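Local atomic coordinates of ribonucleotide monophosphatase NagD (Escherichia coli, PDB entry 2C4N), a protein that probably removes phosphate from a broad range of nucleotides and other phosphate esters, using magnesium or another divalent metal ion. Residues V61-D65 and S66-T70; V174-S178 and P179-R183; M189-S193 and E194-I198; P242-A245 and E246-V249. One frame throughout, in Å; residues are numbered along the deposited sequence.

Interactions 1, 3 and 4 lie at the ends of strands of the Rossmann-like core: interaction 1 leads into its edge strand 68-70, interaction 3 turns from helix 180-189 into strand 196-200, and interaction 4 follows the other edge strand, 239-241. Interaction 2 runs from the cap sheet into the core and opens the same helix that interaction 3 leaves, so the two touch, I182 lying against I198, and both meet the second subunit. Interaction 2 is the buried one and reaches the active site through K176. Interactions 1 and 4 lie at the surface, about 20 Å apart between centres, and rely on short 3-10 turns and small apolar contacts, with a water bridge in interaction 1. Interaction 3, partly buried, is the most polar of these turns.

Interaction 1: residues V61-D65 and S66-T70; sequences VDVPD and SVFYT
D65 and F68 are joined through a water that donates to D65 O and also to F68 O, 2.7 Å from each, and so ties the turn to the first residue of the strand. Two weak backbone bonds add to this: V67 N donates to P64 O at 3.4 Å, and one residue on F68 N donates to D65 O at 3.3 Å. Both are i to i+3 bonds, long but fairly straight, with an N-H...O angle of 163° in the first.

This is a short 3-10 turn on the connection from helix 49-58 to strand 68-70, the edge strand of the parallel sheet in the Rossmann-like HAD core. Backbone bonds between V67, Y69 and L40 start the strand beside strand 38-42, and T70 caps the next helix through the backbone of M73.

The side chains pack over the inside of the turn. V63 sends its CG2 branch to the far end of the F68 ring, 3.6 Å from CZ, and the two side chains cross at nearly a right angle. D65 O lies at the edge of the same ring, near its plane, 3.5 Å from CD1, while V67 CG2 sits 4.0 Å above one face, displaced toward the rim. The two methyls of V67 divide the work: CG1, anti to the carbonyl carbon (chi1 -60°), reaches the P64 ring at CD, and CG2 lies 4.1 Å from V63 CB. Beyond the turn F68 meets F56 of helix 49-58 edge to face, and V63 and P64 both rest on M32 of helix 24-33.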
loop_
_atom_site.group_PDB
_atom_site.type_symbol
_atom_site.label_atom_id
_atom_site.label_comp_id
_atom_site.label_asym_id
_atom_site.label_seq_id
_atom_site.Cartn_x
_atom_site.Cartn_y
_atom_site.Cartn_z
ATOM N N VAL A 61 -33.861 -22.397 -12.654
ATOM C CA VAL A 61 -34.417 -21.511 -11.631
ATOM C C VAL A 61 -35.179 -20.374 -12.307
ATOM O O VAL A 61 -34.601 -19.586 -13.057
ATOM C CB VAL A 61 -33.309 -20.897 -10.742
ATOM C CG1 VAL A 61 -33.943 -20.071 -9.634
ATOM C CG2 VAL A 61 -32.427 -21.998 -10.161
ATOM N N ASP A 62 -36.476 -20.285 -12.035
ATOM C CA ASP A 62 -37.300 -19.251 -12.649
ATOM C C ASP A 62 -37.630 -18.059 -11.757
ATOM O O ASP A 62 -38.288 -18.204 -10.729
ATOM C CB ASP A 62 -38.610 -19.854 -13.163
ATOM C CG ASP A 62 -38.390 -20.943 -14.189
ATOM O OD1 ASP A 62 -37.431 -20.835 -14.980
ATOM O OD2 ASP A 62 -39.188 -21.904 -14.216
ATOM N N VAL A 63 -37.167 -16.881 -12.165
ATOM C CA VAL A 63 -37.418 -15.641 -11.436
ATOM C C VAL A 63 -37.594 -14.508 -12.443
ATOM O O VAL A 63 -37.159 -14.611 -13.586
ATOM C CB VAL A 63 -36.251 -15.283 -10.478
ATOM C CG1 VAL A 63 -36.147 -16.315 -9.368
ATOM C CG2 VAL A 63 -34.945 -15.209 -11.252
ATOM N N PRO A 64 -38.254 -13.418 -12.032
ATOM C CA PRO A 64 -38.500 -12.249 -12.884
ATOM C C PRO A 64 -37.219 -11.453 -13.149
ATOM O O PRO A 64 -36.288 -11.481 -12.340
ATOM C CB PRO A 64 -39.504 -11.434 -12.069
ATOM C CG PRO A 64 -40.143 -12.452 -11.158
ATOM C CD PRO A 64 -38.985 -13.305 -10.761
ATOM N N ASP A 65 -37.176 -10.755 -14.281
ATOM C CA ASP A 65 -36.030 -9.910 -14.651
ATOM C C ASP A 65 -35.820 -8.836 -13.595
ATOM O O ASP A 65 -34.695 -8.440 -13.281
ATOM C CB ASP A 65 -36.311 -9.168 -15.961
ATOM C CG ASP A 65 -36.218 -10.050 -17.175
ATOM O OD1 ASP A 65 -36.296 -11.287 -17.029
ATOM O OD2 ASP A 65 -36.083 -9.493 -18.286
ATOM N N SER A 66 -36.942 -8.355 -13.077
ATOM C CA SER A 66 -36.978 -7.278 -12.099
ATOM C C SER A 66 -36.264 -7.479 -10.774
ATOM O O SER A 66 -35.933 -6.500 -10.107
ATOM C CB SER A 66 -38.428 -6.907 -11.803
ATOM O OG SER A 66 -39.109 -7.974 -11.163
ATOM N N VAL A 67 -36.033 -8.724 -10.372
ATOM C CA VAL A 67 -35.375 -8.946 -9.094
ATOM C C VAL A 67 -33.871 -8.732 -9.133
ATOM O O VAL A 67 -33.264 -8.488 -8.093
ATOM C CB VAL A 67 -35.659 -10.362 -8.518
ATOM C CG1 VAL A 67 -37.146 -10.544 -8.312
ATOM C CG2 VAL A 67 -35.093 -11.443 -9.436
ATOM N N PHE A 68 -33.266 -8.791 -10.317
ATOM C CA PHE A 68 -31.818 -8.614 -10.414
ATOM C C PHE A 68 -31.322 -7.186 -10.244
ATOM O O PHE A 68 -31.950 -6.230 -10.697
ATOM C CB PHE A 68 -31.292 -9.171 -11.744
ATOM C CG PHE A 68 -31.474 -10.646 -11.885
ATOM C CD1 PHE A 68 -32.566 -11.167 -12.579
ATOM C CD2 PHE A 68 -30.591 -11.525 -11.261
ATOM C CE1 PHE A 68 -32.776 -12.545 -12.642
ATOM C CE2 PHE A 68 -30.794 -12.898 -11.320
ATOM C CZ PHE A 68 -31.889 -13.409 -12.011
ATOM N N TYR A 69 -30.182 -7.051 -9.574
ATOM C CA TYR A 69 -29.570 -5.745 -9.365
ATOM C C TYR A 69 -28.065 -5.952 -9.468
ATOM O O TYR A 69 -27.471 -6.660 -8.657
ATOM C CB TYR A 69 -29.939 -5.186 -7.985
ATOM C CG TYR A 69 -29.761 -3.691 -7.869
ATOM C CD1 TYR A 69 -30.375 -2.828 -8.778
ATOM C CD2 TYR A 69 -28.985 -3.134 -6.852
ATOM C CE1 TYR A 69 -30.223 -1.442 -8.680
ATOM C CE2 TYR A 69 -28.825 -1.750 -6.743
ATOM C CZ TYR A 69 -29.445 -0.911 -7.659
ATOM O OH TYR A 69 -29.291 0.456 -7.556
ATOM N N THR A 70 -27.455 -5.352 -10.484
ATOM C CA THR A 70 -26.021 -5.486 -10.701
ATOM C C THR A 70 -25.308 -4.184 -10.368
ATOM O O THR A 70 -25.944 -3.149 -10.172
ATOM C CB THR A 70 -25.714 -5.802 -12.170
ATOM O OG1 THR A 70 -25.950 -4.629 -12.957
ATOM C CG2 THR A 70 -26.613 -6.927 -12.676
HETATM O O HOH W 1 -33.291 -6.093 -13.005
#

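Interaction 2: residues V174-S178 and P179-R183; sequences VGKPS and PWIIR. With PO4 (phosphate ion), chain C; PO4 (phosphate ion), chain D.
I181 lays its side chain along the backbone of the loop before it, with CB 3.3 Å from V174 O. That carbonyl oxygen is buried by the contact and has no polar partner in the model. With CG1 anti to the backbone N (chi1 -166°) and chi2 also extended, I181 carries CD1 out to G175 CA, while its other branch, CG2, comes 3.4 Å from S178 O and lies against the K176 stem. V174 runs alongside W180 in the same direction, and its CG1 meets the indole at CZ3, 3.7 Å away.

The loop joins strand 172-173 of the cap sheet to helix 180-189 of the HAD core, and the peptide before P177 is cis. S178 OG takes a weak capping bond from W180 N at the start of the helix; it is also bonded to Q212 of the second subunit, whose F211 stacks on W180.

The side chain of K176 runs away from the helix toward the active site. Its chain is bent at chi3 (-72°), and NZ ends 2.9 Å from O4 of one phosphate (chain C) and 2.9 Å from O2 of the other (chain D). D9 and D206 form salt bridges with the same NZ, consistent with a lysine that binds the substrate phosphate. A methionine in its place would probably leave both phosphates without this charged donor and the two aspartates without their shared counter-charge.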
loop_
_atom_site.group_PDB
_atom_site.type_symbol
_atom_site.label_atom_id
_atom_site.label_comp_id
_atom_site.label_asym_id
_atom_site.label_seq_id
_atom_site.Cartn_x
_atom_site.Cartn_y
_atom_site.Cartn_z
ATOM N N VAL A 174 -18.682 1.420 -6.580
ATOM C CA VAL A 174 -20.101 1.362 -6.251
ATOM C C VAL A 174 -20.516 0.038 -5.613
ATOM O O VAL A 174 -21.361 0.014 -4.720
ATOM C CB VAL A 174 -20.962 1.605 -7.519
ATOM C CG1 VAL A 174 -22.445 1.421 -7.200
ATOM C CG2 VAL A 174 -20.710 3.013 -8.056
ATOM N N GLY A 175 -19.916 -1.059 -6.064
ATOM C CA GLY A 175 -20.280 -2.368 -5.538
ATOM C C GLY A 175 -19.726 -2.743 -4.173
ATOM O O GLY A 175 -19.013 -1.960 -3.543
ATOM N N LYS A 176 -20.065 -3.950 -3.716
ATOM C CA LYS A 176 -19.589 -4.458 -2.428
ATOM C C LYS A 176 -18.063 -4.398 -2.447
ATOM O O LYS A 176 -17.449 -4.569 -3.499
ATOM C CB LYS A 176 -20.026 -5.916 -2.239
ATOM C CG LYS A 176 -21.526 -6.148 -2.239
ATOM C CD LYS A 176 -21.841 -7.642 -2.298
ATOM C CE LYS A 176 -21.534 -8.225 -3.677
ATOM N NZ LYS A 176 -21.523 -9.720 -3.665
ATOM N N PRO A 177 -17.422 -4.203 -1.282
ATOM C CA PRO A 177 -17.941 -4.056 0.082
ATOM C C PRO A 177 -18.540 -2.698 0.453
ATOM O O PRO A 177 -18.902 -2.474 1.607
ATOM C CB PRO A 177 -16.731 -4.400 0.941
ATOM C CG PRO A 177 -15.604 -3.822 0.147
ATOM C CD PRO A 177 -15.945 -4.249 -1.273
ATOM N N SER A 178 -18.649 -1.798 -0.515
ATOM C CA SER A 178 -19.221 -0.488 -0.246
ATOM C C SER A 178 -20.663 -0.642 0.244
ATOM O O SER A 178 -21.479 -1.312 -0.386
ATOM C CB SER A 178 -19.193 0.367 -1.514
ATOM O OG SER A 178 -19.908 1.571 -1.324
ATOM N N PRO A 179 -20.988 -0.031 1.391
ATOM C CA PRO A 179 -22.347 -0.125 1.934
ATOM C C PRO A 179 -23.395 0.567 1.058
ATOM O O PRO A 179 -24.578 0.232 1.105
ATOM C CB PRO A 179 -22.216 0.541 3.305
ATOM C CG PRO A 179 -20.777 0.314 3.662
ATOM C CD PRO A 179 -20.078 0.597 2.362
ATOM N N TRP A 180 -22.965 1.527 0.249
ATOM C CA TRP A 180 -23.914 2.253 -0.590
ATOM C C TRP A 180 -24.773 1.368 -1.494
ATOM O O TRP A 180 -25.971 1.608 -1.636
ATOM C CB TRP A 180 -23.203 3.291 -1.457
ATOM C CG TRP A 180 -24.186 4.167 -2.165
ATOM C CD1 TRP A 180 -24.793 5.285 -1.670
ATOM C CD2 TRP A 180 -24.759 3.938 -3.457
ATOM N NE1 TRP A 180 -25.713 5.765 -2.572
ATOM C CE2 TRP A 180 -25.714 4.955 -3.677
ATOM C CE3 TRP A 180 -24.562 2.967 -4.448
ATOM C CZ2 TRP A 180 -26.474 5.028 -4.850
ATOM C CZ3 TRP A 180 -25.318 3.039 -5.613
ATOM C CH2 TRP A 180 -26.262 4.065 -5.803
ATOM N N ILE A 181 -24.177 0.350 -2.109
ATOM C CA ILE A 181 -24.959 -0.508 -2.989
ATOM C C ILE A 181 -26.069 -1.234 -2.230
ATOM O O ILE A 181 -27.096 -1.575 -2.807
ATOM C CB ILE A 181 -24.077 -1.530 -3.741
ATOM C CG1 ILE A 181 -24.889 -2.158 -4.880
ATOM C CG2 ILE A 181 -23.580 -2.607 -2.790
ATOM C CD1 ILE A 181 -24.065 -2.937 -5.869
ATOM N N ILE A 182 -25.863 -1.466 -0.936
ATOM C CA ILE A 182 -26.879 -2.116 -0.116
ATOM C C ILE A 182 -28.015 -1.106 0.072
ATOM O O ILE A 182 -29.194 -1.461 0.044
ATOM C CB ILE A 182 -26.309 -2.532 1.266
ATOM C CG1 ILE A 182 -25.138 -3.509 1.084
ATOM C CG2 ILE A 182 -27.401 -3.166 2.113
ATOM C CD1 ILE A 182 -25.477 -4.752 0.271
ATOM N N ARG A 183 -27.647 0.159 0.261
ATOM C CA ARG A 183 -28.631 1.228 0.413
ATOM C C ARG A 183 -29.456 1.318 -0.865
ATOM O O ARG A 183 -30.681 1.454 -0.820
ATOM C CB ARG A 183 -27.931 2.568 0.672
ATOM C CG ARG A 183 -28.003 3.026 2.121
ATOM C CD ARG A 183 -29.453 3.175 2.547
ATOM N NE ARG A 183 -29.665 2.770 3.933
ATOM C CZ ARG A 183 -30.860 2.574 4.475
ATOM N NH1 ARG A 183 -31.953 2.748 3.749
ATOM N NH2 ARG A 183 -30.960 2.198 5.740
HETATM P P PO4 C . -17.736 -10.420 -4.687
HETATM O O1 PO4 C . -18.406 -10.725 -5.976
HETATM O O2 PO4 C . -16.723 -11.463 -4.398
HETATM O O3 PO4 C . -17.071 -9.098 -4.778
HETATM O O4 PO4 C . -18.743 -10.390 -3.599
HETATM P P PO4 D . -21.235 -12.019 -6.950
HETATM O O1 PO4 D . -22.635 -12.291 -7.361
HETATM O O2 PO4 D . -21.148 -10.669 -6.342
HETATM O O3 PO4 D . -20.803 -13.028 -5.970
HETATM O O4 PO4 D . -20.352 -12.088 -8.142
#

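Interaction 3: residues M189-S193 and E194-I198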
loop_
_atom_site.group_PDB
_atom_site.type_symbol
_atom_site.label_atom_id
_atom_site.label_comp_id
_atom_site.label_asym_id
_atom_site.label_seq_id
_atom_site.Cartn_x
_atom_site.Cartn_y
_atom_site.Cartn_z
ATOM N N MET A 189 -36.268 -1.821 -3.072
ATOM C CA MET A 189 -37.357 -2.558 -2.437
ATOM C C MET A 189 -38.189 -1.650 -1.536
ATOM O O MET A 189 -39.178 -2.096 -0.951
ATOM C CB MET A 189 -36.818 -3.709 -1.580
ATOM C CG MET A 189 -36.008 -4.753 -2.320
ATOM S SD MET A 189 -35.511 -6.097 -1.216
ATOM C CE MET A 189 -34.118 -5.341 -0.342
ATOM N N GLN A 190 -37.780 -0.390 -1.417
ATOM C CA GLN A 190 -38.475 0.556 -0.549
ATOM C C GLN A 190 -38.492 -0.074 0.840
ATOM O O GLN A 190 -39.503 -0.049 1.545
ATOM C CB GLN A 190 -39.908 0.782 -1.040
ATOM C CG GLN A 190 -40.001 1.314 -2.461
ATOM C CD GLN A 190 -41.430 1.351 -2.972
ATOM O OE1 GLN A 190 -42.301 1.985 -2.374
ATOM N NE2 GLN A 190 -41.678 0.667 -4.083
ATOM N N ALA A 191 -37.352 -0.639 1.226
ATOM C CA ALA A 191 -37.228 -1.314 2.509
ATOM C C ALA A 191 -36.268 -0.627 3.462
ATOM O O ALA A 191 -35.411 0.160 3.046
ATOM C CB ALA A 191 -36.777 -2.745 2.284
ATOM N N HIS A 192 -36.424 -0.934 4.746
ATOM C CA HIS A 192 -35.561 -0.391 5.787
ATOM C C HIS A 192 -34.529 -1.447 6.153
ATOM O O HIS A 192 -34.804 -2.646 6.095
ATOM C CB HIS A 192 -36.375 -0.022 7.031
ATOM C CG HIS A 192 -37.222 1.199 6.856
ATOM N ND1 HIS A 192 -38.593 1.180 6.999
ATOM C CD2 HIS A 192 -36.893 2.476 6.553
ATOM C CE1 HIS A 192 -39.071 2.393 6.791
ATOM N NE2 HIS A 192 -38.060 3.199 6.518
ATOM N N SER A 193 -33.341 -0.999 6.541
ATOM C CA SER A 193 -32.273 -1.916 6.902
ATOM C C SER A 193 -32.645 -2.830 8.066
ATOM O O SER A 193 -32.270 -4.005 8.073
ATOM C CB SER A 193 -31.004 -1.130 7.244
ATOM O OG SER A 193 -31.226 -0.274 8.350
ATOM N N GLU A 194 -33.394 -2.303 9.033
ATOM C CA GLU A 194 -33.780 -3.080 10.215
ATOM C C GLU A 194 -34.664 -4.294 9.937
ATOM O O GLU A 194 -34.795 -5.170 10.791
ATOM C CB GLU A 194 -34.486 -2.190 11.250
ATOM C CG GLU A 194 -33.975 -0.761 11.338
ATOM C CD GLU A 194 -34.576 0.124 10.271
ATOM O OE1 GLU A 194 -35.817 0.245 10.234
ATOM O OE2 GLU A 194 -33.817 0.700 9.467
ATOM N N GLU A 195 -35.290 -4.344 8.763
ATOM C CA GLU A 195 -36.145 -5.480 8.415
ATOM C C GLU A 195 -35.634 -6.201 7.175
ATOM O O GLU A 195 -36.402 -6.848 6.466
ATOM C CB GLU A 195 -37.593 -5.038 8.171
ATOM C CG GLU A 195 -38.382 -4.718 9.428
ATOM C CD GLU A 195 -38.545 -3.234 9.648
ATOM O OE1 GLU A 195 -39.173 -2.576 8.793
ATOM O OE2 GLU A 195 -38.048 -2.724 10.673
ATOM N N THR A 196 -34.338 -6.092 6.917
ATOM C CA THR A 196 -33.763 -6.734 5.745
ATOM C C THR A 196 -32.560 -7.584 6.100
ATOM O O THR A 196 -31.759 -7.227 6.963
ATOM C CB THR A 196 -33.344 -5.690 4.694
ATOM O OG1 THR A 196 -34.475 -4.873 4.366
ATOM C CG2 THR A 196 -32.836 -6.374 3.425
ATOM N N VAL A 197 -32.455 -8.727 5.437
ATOM C CA VAL A 197 -31.340 -9.629 5.650
ATOM C C VAL A 197 -30.634 -9.770 4.314
ATOM O O VAL A 197 -31.257 -9.655 3.258
ATOM C CB VAL A 197 -31.825 -11.037 6.102
ATOM C CG1 VAL A 197 -32.709 -11.658 5.022
ATOM C CG2 VAL A 197 -30.632 -11.943 6.386
ATOM N N ILE A 198 -29.327 -9.972 4.355
ATOM C CA ILE A 198 -28.589 -10.195 3.128
ATOM C C ILE A 198 -27.955 -11.564 3.273
ATOM O O ILE A 198 -27.456 -11.909 4.343
ATOM C CB ILE A 198 -27.485 -9.133 2.877
ATOM C CG1 ILE A 198 -26.669 -9.537 1.638
ATOM C CG2 ILE A 198 -26.580 -8.993 4.101
ATOM C CD1 ILE A 198 -25.764 -8.437 1.116
HETATM O O HOH W 2 -38.859 -2.545 5.472
#
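The planes of the H192 ring and the E194 carboxylate are turned 40° from each other. E194 OE1 reaches H192 CB at 3.3 Å and stands obliquely to the ring, whereas E195 OE1 lies at the ring's edge, near its plane; E195 OE2 is hydrogen-bonded to the backbone N of M1. H192 stacks on H192 of the second subunit, and E194 OE1 makes a weak hydrogen bond to NE2 of that same histidine.

The E194 chain is bent at chi2 (82°), folding the carboxylate back over its own turn, and S193 OG donates to OE2 on the anti side at 3.0 Å; OE2 also has a long, weak ion pair with R183 of the second subunit.

Beneath these groups is a tight turn between helix 180-189, closed by a Schellman motif at Q190, and strand 196-200. H192 O is gripped from opposite faces of its carbonyl plane, by T196 OG1 at 2.8 Å and by E195 N at 3.2 Å. The methyl ends of M189 and T196 meet tip to tip, CE 4.1 Å from CG2.

Without the E194 carboxylate, as with an alanine here, S193 OG is likely to lose this acceptor and H192 of the second subunit its weak partner. The two glutamates would tend to favour a protonated H192, though the stacked histidine would work against both rings carrying charge.

Interaction 4: residues P242-A245 and E246-V249; sequences PSVA and EIDV
A short 3-10 turn near the C-terminus, on the surface after edge strand 239-241, brings V244 against I247 and P242 against E246. It begins as an ST turn, in which S243 OG accepts from A245 N at 3.3 Å. Two i to i+3 backbone bonds then carry the chain round: a weak one from E246 N to S243 O, and a firmer one from I247 N to V244 O at 3.1 Å.

On the inner side V244 and I247 cross at an angle. I247 has CG1 anti to its carbonyl carbon (chi1 -65°) and an extended chi2, which brings CD1 to 3.7 Å from V244 CA and 3.9 Å from V244 CG1. The pair faces the core of the domain: both side chains touch F27 of helix 24-33, and I247 also packs on I218 and V220 of strand 216-220, so that the pair lies between that helix and the parallel sheet.

On the outer side E246 stretches back beyond CG over the start of the turn toward P242; the two side chains cross at about a right angle, E246 OE1 lying 3.3 Å from P242 CD.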
loop_
_atom_site.group_PDB
_atom_site.type_symbol
_atom_site.label_atom_id
_atom_site.label_comp_id
_atom_site.label_asym_id
_atom_site.label_seq_id
_atom_site.Cartn_x
_atom_site.Cartn_y
_atom_site.Cartn_z
ATOM N N PRO A 242 -24.597 -24.164 5.558
ATOM C CA PRO A 242 -23.798 -24.750 4.481
ATOM C C PRO A 242 -24.234 -24.144 3.146
ATOM O O PRO A 242 -23.402 -23.827 2.299
ATOM C CB PRO A 242 -24.127 -26.237 4.577
ATOM C CG PRO A 242 -24.395 -26.426 6.039
ATOM C CD PRO A 242 -25.236 -25.216 6.370
ATOM N N SER A 243 -25.543 -23.970 2.975
ATOM C CA SER A 243 -26.092 -23.402 1.742
ATOM C C SER A 243 -27.486 -22.858 2.002
ATOM O O SER A 243 -28.011 -22.995 3.100
ATOM C CB SER A 243 -26.167 -24.472 0.647
ATOM O OG SER A 243 -27.198 -25.402 0.928
ATOM N N VAL A 244 -28.088 -22.243 0.988
ATOM C CA VAL A 244 -29.430 -21.688 1.131
ATOM C C VAL A 244 -30.482 -22.756 1.448
ATOM O O VAL A 244 -31.551 -22.449 1.974
ATOM C CB VAL A 244 -29.865 -20.930 -0.147
ATOM C CG1 VAL A 244 -29.038 -19.656 -0.299
ATOM C CG2 VAL A 244 -29.697 -21.822 -1.376
ATOM N N ALA A 245 -30.170 -24.009 1.141
ATOM C CA ALA A 245 -31.103 -25.108 1.374
ATOM C C ALA A 245 -31.589 -25.233 2.816
ATOM O O ALA A 245 -32.729 -25.643 3.053
ATOM C CB ALA A 245 -30.474 -26.418 0.924
ATOM N N GLU A 246 -30.741 -24.884 3.778
ATOM C CA GLU A 246 -31.129 -24.983 5.181
ATOM C C GLU A 246 -31.596 -23.676 5.809
ATOM O O GLU A 246 -31.980 -23.656 6.976
ATOM C CB GLU A 246 -29.978 -25.554 6.017
ATOM C CG GLU A 246 -29.578 -26.975 5.656
ATOM C CD GLU A 246 -28.622 -27.573 6.664
ATOM O OE1 GLU A 246 -27.936 -26.794 7.364
ATOM O OE2 GLU A 246 -28.548 -28.820 6.755
ATOM N N ILE A 247 -31.562 -22.583 5.054
ATOM C CA ILE A 247 -32.002 -21.304 5.606
ATOM C C ILE A 247 -33.508 -21.366 5.862
ATOM O O ILE A 247 -34.284 -21.603 4.936
ATOM C CB ILE A 247 -31.723 -20.122 4.629
ATOM C CG1 ILE A 247 -30.219 -19.938 4.436
ATOM C CG2 ILE A 247 -32.325 -18.830 5.171
ATOM C CD1 ILE A 247 -29.867 -18.835 3.440
ATOM N N ASP A 248 -33.921 -21.165 7.112
ATOM C CA ASP A 248 -35.341 -21.187 7.454
ATOM C C ASP A 248 -35.684 -20.155 8.527
ATOM O O ASP A 248 -36.664 -20.311 9.259
ATOM C CB ASP A 248 -35.769 -22.586 7.915
ATOM C CG ASP A 248 -35.095 -23.011 9.207
ATOM O OD1 ASP A 248 -34.310 -22.217 9.773
ATOM O OD2 ASP A 248 -35.357 -24.146 9.657
ATOM N N VAL A 249 -34.865 -19.111 8.620
ATOM C CA VAL A 249 -35.097 -18.039 9.581
ATOM C C VAL A 249 -35.798 -16.890 8.864
ATOM O O VAL A 249 -36.028 -15.829 9.442
ATOM C CB VAL A 249 -33.769 -17.518 10.207
ATOM C CG1 VAL A 249 -33.093 -18.609 11.023
ATOM C CG2 VAL A 249 -32.849 -17.022 9.117
HETATM O O HOH W 3 -34.202 -22.652 2.054
#